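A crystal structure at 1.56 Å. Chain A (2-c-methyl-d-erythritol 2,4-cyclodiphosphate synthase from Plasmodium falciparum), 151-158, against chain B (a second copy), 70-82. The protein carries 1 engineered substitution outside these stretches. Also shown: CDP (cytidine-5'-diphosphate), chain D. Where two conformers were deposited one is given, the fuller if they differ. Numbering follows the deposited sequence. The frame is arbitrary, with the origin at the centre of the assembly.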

ATOM      1  N   GLN A 151       6.862  14.281  11.774  1.00 23.57           N
ATOM      2  CA  GLN A 151       7.178  12.971  11.201  1.00 24.15           C
ATOM      3  C   GLN A 151       5.938  12.109  10.947  1.00 17.18           C
ATOM      4  O   GLN A 151       6.077  10.947  10.560  1.00 17.76           O
ATOM      5  CB  GLN A 151       8.130  12.212  12.128  1.00 23.09           C
ATOM      6  CG  GLN A 151       9.486  12.874  12.282  1.00 19.37           C
ATOM      7  CD  GLN A 151      10.307  12.280  13.409  1.00 21.08           C
ATOM      8  OE1 GLN A 151      10.356  12.832  14.507  1.00 24.09           O
ATOM      9  NE2 GLN A 151      10.952  11.152  13.147  1.00 22.62           N
ATOM     10  N   ILE A 152       4.746  12.666  11.166  1.00 18.58           N
ATOM     11  CA  ILE A 152       3.490  11.904  11.095  1.00 19.84           C
ATOM     12  C   ILE A 152       2.480  12.540  10.134  1.00 27.49           C
ATOM     13  O   ILE A 152       2.243  13.748  10.170  1.00 21.61           O
ATOM     14  CB  ILE A 152       2.823  11.803  12.484  1.00 19.44           C
ATOM     15  CG1 ILE A 152       3.797  11.219  13.512  1.00 20.26           C
ATOM     16  CG2 ILE A 152       1.557  10.954  12.413  1.00 24.29           C
ATOM     17  CD1 ILE A 152       3.304  11.339  14.939  1.00 24.40           C
ATOM     18  N   SER A 153       1.891  11.705   9.279  1.00 17.14           N
ATOM     19  CA  SER A 153       0.766  12.088   8.437  1.00 17.47           C
ATOM     20  C   SER A 153      -0.357  11.084   8.646  1.00 18.05           C
ATOM     21  O   SER A 153      -0.113   9.876   8.686  1.00 18.08           O
ATOM     22  CB  SER A 153       1.169  12.091   6.967  1.00 18.80           C
ATOM     23  OG  SER A 153       0.034  12.181   6.125  1.00 20.96           O
ATOM     24  N   VAL A 154      -1.579  11.591   8.789  1.00 15.55           N
ATOM     25  CA  VAL A 154      -2.775  10.752   8.805  1.00 18.46           C
ATOM     26  C   VAL A 154      -3.846  11.391   7.919  1.00 20.43           C
ATOM     27  O   VAL A 154      -4.135  12.586   8.039  1.00 21.03           O
ATOM     28  CB  VAL A 154      -3.305  10.511  10.236  1.00 25.23           C
ATOM     29  CG1 VAL A 154      -3.725  11.815  10.900  1.00 27.62           C
ATOM     30  CG2 VAL A 154      -4.461   9.516  10.210  1.00 23.10           C
ATOM     31  N   LYS A 155      -4.402  10.583   7.016  1.00 18.49           N
ATOM     32  CA  LYS A 155      -5.367  11.040   6.018  1.00 18.71           C
ATOM     33  C   LYS A 155      -6.496  10.022   5.932  1.00 15.99           C
ATOM     34  O   LYS A 155      -6.266   8.821   6.109  1.00 21.63           O
ATOM     35  CB  LYS A 155      -4.700  11.169   4.638  1.00 22.77           C
ATOM     36  CG  LYS A 155      -3.250  11.652   4.660  1.00 60.01           C
ATOM     37  CD  LYS A 155      -2.723  11.988   3.262  1.00 29.30           C
ATOM     38  CE  LYS A 155      -2.503  10.756   2.398  1.00 33.52           C
ATOM     39  NZ  LYS A 155      -1.424   9.858   2.899  1.00 26.16           N
ATOM     40  N   GLY A 156      -7.704  10.506   5.642  1.00 18.42           N
ATOM     41  CA  GLY A 156      -8.870   9.654   5.455  1.00 16.62           C
ATOM     42  C   GLY A 156      -9.472   9.806   4.071  1.00 17.19           C
ATOM     43  O   GLY A 156      -9.449  10.893   3.496  1.00 16.54           O
ATOM     44  N   LYS A 157      -9.989   8.699   3.542  1.00 13.74           N
ATOM     45  CA  LYS A 157     -10.699   8.663   2.266  1.00 13.85           C
ATOM     46  C   LYS A 157     -11.913   7.759   2.411  1.00 20.32           C
ATOM     47  O   LYS A 157     -11.823   6.703   3.034  1.00 17.27           O
ATOM     48  CB  LYS A 157      -9.793   8.104   1.165  1.00 18.69           C
ATOM     49  CG  LYS A 157      -8.605   8.983   0.810  1.00 18.43           C
ATOM     50  CD  LYS A 157      -9.007  10.189  -0.028  1.00 22.20           C
ATOM     51  CE  LYS A 157      -9.348   9.794  -1.458  1.00 23.33           C
ATOM     52  NZ  LYS A 157      -9.364  10.963  -2.375  1.00 22.16           N
ATOM     53  N   THR A 158     -13.047   8.162   1.840  1.00 17.15           N
ATOM     54  CA  THR A 158     -14.213   7.276   1.782  1.00 18.99           C
ATOM     55  C   THR A 158     -13.992   6.197   0.725  1.00 16.48           C
ATOM     56  O   THR A 158     -12.999   6.225  -0.005  1.00 18.10           O
ATOM     57  CB  THR A 158     -15.525   8.025   1.438  1.00 19.99           C
ATOM     58  OG1 THR A 158     -15.525   8.418   0.058  1.00 21.05           O
ATOM     59  CG2 THR A 158     -15.713   9.242   2.330  1.00 19.56           C
TER
ATOM     60  N   VAL B  70      -0.771  13.355  -5.722  1.00 18.84           N
ATOM     61  CA  VAL B  70      -0.801  14.551  -4.870  1.00 16.58           C
ATOM     62  C   VAL B  70      -0.837  14.168  -3.392  1.00 18.64           C
ATOM     63  O   VAL B  70      -0.020  14.648  -2.607  1.00 19.60           O
ATOM     64  CB  VAL B  70      -1.990  15.472  -5.202  1.00 22.00           C
ATOM     65  CG1 VAL B  70      -2.126  16.577  -4.162  1.00 21.46           C
ATOM     66  CG2 VAL B  70      -1.804  16.073  -6.576  1.00 26.61           C
ATOM     67  N   ASP B  71      -1.746  13.275  -3.016  1.00 20.36           N
ATOM     68  CA  ASP B  71      -1.860  12.884  -1.609  1.00 20.59           C
ATOM     69  C   ASP B  71      -0.659  12.075  -1.112  1.00 14.02           C
ATOM     70  O   ASP B  71      -0.373  12.078   0.085  1.00 18.95           O
ATOM     71  CB  ASP B  71      -3.184  12.162  -1.342  1.00 25.90           C
ATOM     72  CG  ASP B  71      -4.357  13.129  -1.218  1.00 46.06           C
ATOM     73  OD1 ASP B  71      -4.138  14.337  -0.959  1.00 31.29           O
ATOM     74  OD2 ASP B  71      -5.507  12.678  -1.367  1.00 33.81           O
ATOM     75  N   SER B  72       0.057  11.408  -2.018  1.00 18.64           N
ATOM     76  CA  SER B  72       1.294  10.721  -1.637  1.00 13.21           C
ATOM     77  C   SER B  72       2.367  11.742  -1.251  1.00 16.75           C
ATOM     78  O   SER B  72       3.079  11.563  -0.265  1.00 17.74           O
ATOM     79  CB  SER B  72       1.798   9.777  -2.740  1.00 17.54           C
ATOM     80  OG  SER B  72       2.519  10.455  -3.759  1.00 16.26           O
ATOM     81  N   ILE B  73       2.462  12.813  -2.031  1.00 14.97           N
ATOM     82  CA  ILE B  73       3.393  13.910  -1.749  1.00 16.16           C
ATOM     83  C   ILE B  73       3.035  14.638  -0.447  1.00 20.42           C
ATOM     84  O   ILE B  73       3.902  14.854   0.404  1.00 19.44           O
ATOM     85  CB  ILE B  73       3.432  14.915  -2.928  1.00 14.63           C
ATOM     86  CG1 ILE B  73       4.069  14.261  -4.155  1.00 17.80           C
ATOM     87  CG2 ILE B  73       4.206  16.181  -2.546  1.00 19.77           C
ATOM     88  CD1 ILE B  73       3.879  15.039  -5.432  1.00 23.26           C
ATOM     89  N   LEU B  74       1.766  15.018  -0.294  1.00 17.45           N
ATOM     90  CA  LEU B  74       1.297  15.670   0.927  0.50 23.93           C
ATOM     91  C   LEU B  74       1.524  14.758   2.126  1.00 21.82           C
ATOM     92  O   LEU B  74       2.013  15.192   3.170  1.00 22.74           O
ATOM     93  CB  LEU B  74      -0.187  16.029   0.818  0.50 26.32           C
ATOM     94  CG  LEU B  74      -0.516  17.127  -0.194  0.50 28.85           C
ATOM     95  CD1 LEU B  74      -2.016  17.359  -0.273  0.50 30.97           C
ATOM     96  CD2 LEU B  74       0.211  18.405   0.178  0.50 26.46           C
ATOM     97  N   GLY B  75       1.178  13.484   1.963  1.00 16.80           N
ATOM     98  CA  GLY B  75       1.361  12.500   3.021  1.00 21.44           C
ATOM     99  C   GLY B  75       2.813  12.373   3.450  1.00 16.71           C
ATOM    100  O   GLY B  75       3.123  12.341   4.644  1.00 18.60           O
ATOM    101  N   ALA B  76       3.710  12.315   2.472  1.00 15.73           N
ATOM    102  CA  ALA B  76       5.142  12.214   2.737  1.00 22.31           C
ATOM    103  C   ALA B  76       5.666  13.385   3.572  1.00 15.47           C
ATOM    104  O   ALA B  76       6.511  13.191   4.446  1.00 20.14           O
ATOM    105  CB  ALA B  76       5.912  12.126   1.429  1.00 15.38           C
ATOM    106  N   LEU B  77       5.149  14.581   3.303  1.00 20.42           N
ATOM    107  CA  LEU B  77       5.616  15.803   3.960  1.00 17.57           C
ATOM    108  C   LEU B  77       4.849  16.143   5.242  1.00 26.24           C
ATOM    109  O   LEU B  77       5.203  17.092   5.944  1.00 26.82           O
ATOM    110  CB  LEU B  77       5.537  16.979   2.979  1.00 16.34           C
ATOM    111  CG  LEU B  77       6.506  16.884   1.800  1.00 16.03           C
ATOM    112  CD1 LEU B  77       6.110  17.842   0.680  1.00 29.04           C
ATOM    113  CD2 LEU B  77       7.939  17.137   2.253  1.00 21.74           C
ATOM    114  N   GLY B  78       3.809  15.373   5.551  1.00 23.34           N
ATOM    115  CA  GLY B  78       2.993  15.635   6.732  1.00 31.32           C
ATOM    116  C   GLY B  78       2.021  16.789   6.572  1.00 33.13           C
ATOM    117  O   GLY B  78       1.519  17.319   7.564  1.00 33.87           O
ATOM    118  N   SER B  79       1.771  17.199   5.329  0.70 24.91           N
ATOM    119  CA  SER B  79       0.836  18.282   5.057  0.70 27.14           C
ATOM    120  C   SER B  79      -0.586  17.751   5.141  0.70 35.02           C
ATOM    121  O   SER B  79      -0.809  16.543   5.083  0.70 47.89           O
ATOM    122  CB  SER B  79       1.085  18.880   3.669  0.70 26.95           C
ATOM    123  OG  SER B  79       2.371  19.468   3.580  0.70 43.81           O
ATOM    124  N   LEU B  80      -1.545  18.659   5.280  0.70 45.90           N
ATOM    125  CA  LEU B  80      -2.951  18.285   5.217  0.70 28.17           C
ATOM    126  C   LEU B  80      -3.252  17.856   3.779  0.70 23.78           C
ATOM    127  O   LEU B  80      -2.668  18.392   2.836  0.70 44.66           O
ATOM    128  CB  LEU B  80      -3.850  19.453   5.634  0.70 31.87           C
ATOM    129  CG  LEU B  80      -3.602  20.066   7.014  0.70 32.40           C
ATOM    130  CD1 LEU B  80      -4.583  21.196   7.280  0.70 40.16           C
ATOM    131  CD2 LEU B  80      -3.693  19.014   8.108  0.70 48.06           C
ATOM    132  N   ASP B  81      -4.150  16.888   3.621  0.70 28.55           N
ATOM    133  CA  ASP B  81      -4.502  16.368   2.296  0.70 24.10           C
ATOM    134  C   ASP B  81      -5.286  17.399   1.477  0.70 27.71           C
ATOM    135  O   ASP B  81      -5.715  18.424   2.009  0.70 31.65           O
ATOM    136  CB  ASP B  81      -5.299  15.063   2.423  0.70 31.16           C
ATOM    137  CG  ASP B  81      -6.622  15.251   3.144  0.70 40.84           C
ATOM    138  OD1 ASP B  81      -7.626  15.568   2.474  0.70 33.51           O
ATOM    139  OD2 ASP B  81      -6.655  15.070   4.378  0.70 31.33           O
ATOM    140  N   ILE B  82      -5.472  17.117   0.190  1.00 38.39           N
ATOM    141  CA  ILE B  82      -6.166  18.038  -0.726  1.00 36.94           C
ATOM    142  C   ILE B  82      -7.588  18.370  -0.272  1.00 39.21           C
ATOM    143  O   ILE B  82      -8.003  19.529  -0.332  1.00 37.22           O
ATOM    144  CB  ILE B  82      -6.198  17.492  -2.173  1.00 36.50           C
ATOM    145  CG1 ILE B  82      -4.811  17.593  -2.809  1.00 45.35           C
ATOM    146  CG2 ILE B  82      -7.212  18.256  -3.025  1.00 47.54           C
ATOM    147  CD1 ILE B  82      -4.287  19.019  -2.959  1.00 33.91           C
TER
HETATM  148  O3B CDP D1242     -14.492  12.340  -3.386  0.60 63.79           O
HETATM  149  PB  CDP D1242     -13.057  12.779  -2.772  0.60 55.94           P
HETATM  150  O1B CDP D1242     -11.988  12.248  -3.832  0.60 30.76           O
HETATM  151  O2B CDP D1242     -12.937  14.248  -2.586  0.60 35.89           O
HETATM  152  O3A CDP D1242     -12.783  11.914  -1.438  0.60 39.92           O
HETATM  153  PA  CDP D1242     -13.877  11.654  -0.279  0.60 28.07           P
HETATM  154  O1A CDP D1242     -15.233  12.073  -0.698  0.60 29.29           O
HETATM  155  O2A CDP D1242     -13.666  10.275   0.206  0.60 52.70           O
HETATM  156  O5' CDP D1242     -13.385  12.646   0.886  0.60 36.57           O
HETATM  157  C5' CDP D1242     -12.900  13.966   0.609  0.60 34.78           C
HETATM  158  C4' CDP D1242     -12.113  14.501   1.807  0.60 50.81           C
HETATM  159  O4' CDP D1242     -12.917  14.270   2.992  0.60 36.90           O
HETATM  160  C3' CDP D1242     -10.839  13.694   2.041  0.60 37.36           C
HETATM  161  O3' CDP D1242      -9.759  14.220   1.261  0.60 45.65           O
HETATM  162  C2' CDP D1242     -10.602  13.932   3.527  0.60 22.88           C
HETATM  163  O2' CDP D1242      -9.968  15.199   3.732  0.60 34.73           O
HETATM  164  C1' CDP D1242     -12.024  13.983   4.110  0.60 28.94           C
HETATM  165  N1  CDP D1242     -12.324  12.676   4.770  0.60 30.87           N
HETATM  166  C2  CDP D1242     -11.719  12.380   6.005  0.60 23.96           C
HETATM  167  O2  CDP D1242     -10.952  13.183   6.536  0.60 20.13           O
HETATM  168  N3  CDP D1242     -11.993  11.163   6.630  0.60 12.03           N
HETATM  169  C4  CDP D1242     -12.850  10.228   6.055  0.60 14.71           C
HETATM  170  N4  CDP D1242     -13.078   9.083   6.693  0.60 12.09           N
HETATM  171  C5  CDP D1242     -13.458  10.512   4.837  0.60 41.32           C
HETATM  172  C6  CDP D1242     -13.198  11.723   4.196  0.60 53.38           C
HETATM  173  O   HOH W   1      -1.377  14.247   5.851  1.00 40.78           O
HETATM  174  O   HOH W   2      -8.330  13.290   6.113  1.00 21.82           O
HETATM  175  O   HOH W   3      -6.541  10.899  -2.935  1.00 26.43           O

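No direct hydrogen bond joins strand 152-157 of chain A to the helix in 70-82 of chain B and the turn after it; packing, three waters and the CDP do the work. The axes approach to 7.3 Å at 142°, and the contact buries 334 Å².

Strand alternation sets the pattern: Ser A153 and Lys A155 point toward chain B, Ile A152 and Val A154 away. Lys A155 is covered most, by 84 Å². Its chi1 of -36° lies well short of an ideal m and chi2 is t; these place CD 4.1 Å from Asp B81 CB. The m turns at chi3 and chi4 (-71° and -66°) then place CE 3.4 Å from Asp B71 O and NZ 3.8 Å from Gly B75 CA. The ammonium makes its hydrogen bonds elsewhere in the structure. Glycine suits position 75, since an ideal CB there would stand 2.6 Å from Lys A155 NZ, a clash.

Ser A153, small enough for close approach, sets CB 3.0 Å from Gly B75 O. With chi1 t (168°), its OG meets water 1 at 2.5 Å, and this water donates to Ser B79 O, also at 2.5 Å. Gly B78 closes the helix in a Schellman motif, its phi of 77° favouring glycine.

Lys A157 starts sideways, but three successive m angles bring its end nearer. NZ remains 4.3 Å from Asp B71 OD2, beyond a salt bridge, and water 3 spans the gap, accepting from NZ (2.9 Å) and donating to OD2 (2.6 Å).

Asp B81, with chi1 p, accepts at OD1 from CDP O2' (2.7 Å) and O3' (2.8 Å). Thr A158 N (2.7 Å) and OG1 (2.6 Å) donate to CDP O2A, so both chains hold the ligand. Water 2 links Asp B81 OD2 (3.0 Å), Gly A156 N (2.9 Å) and CDP O2 (2.7 Å).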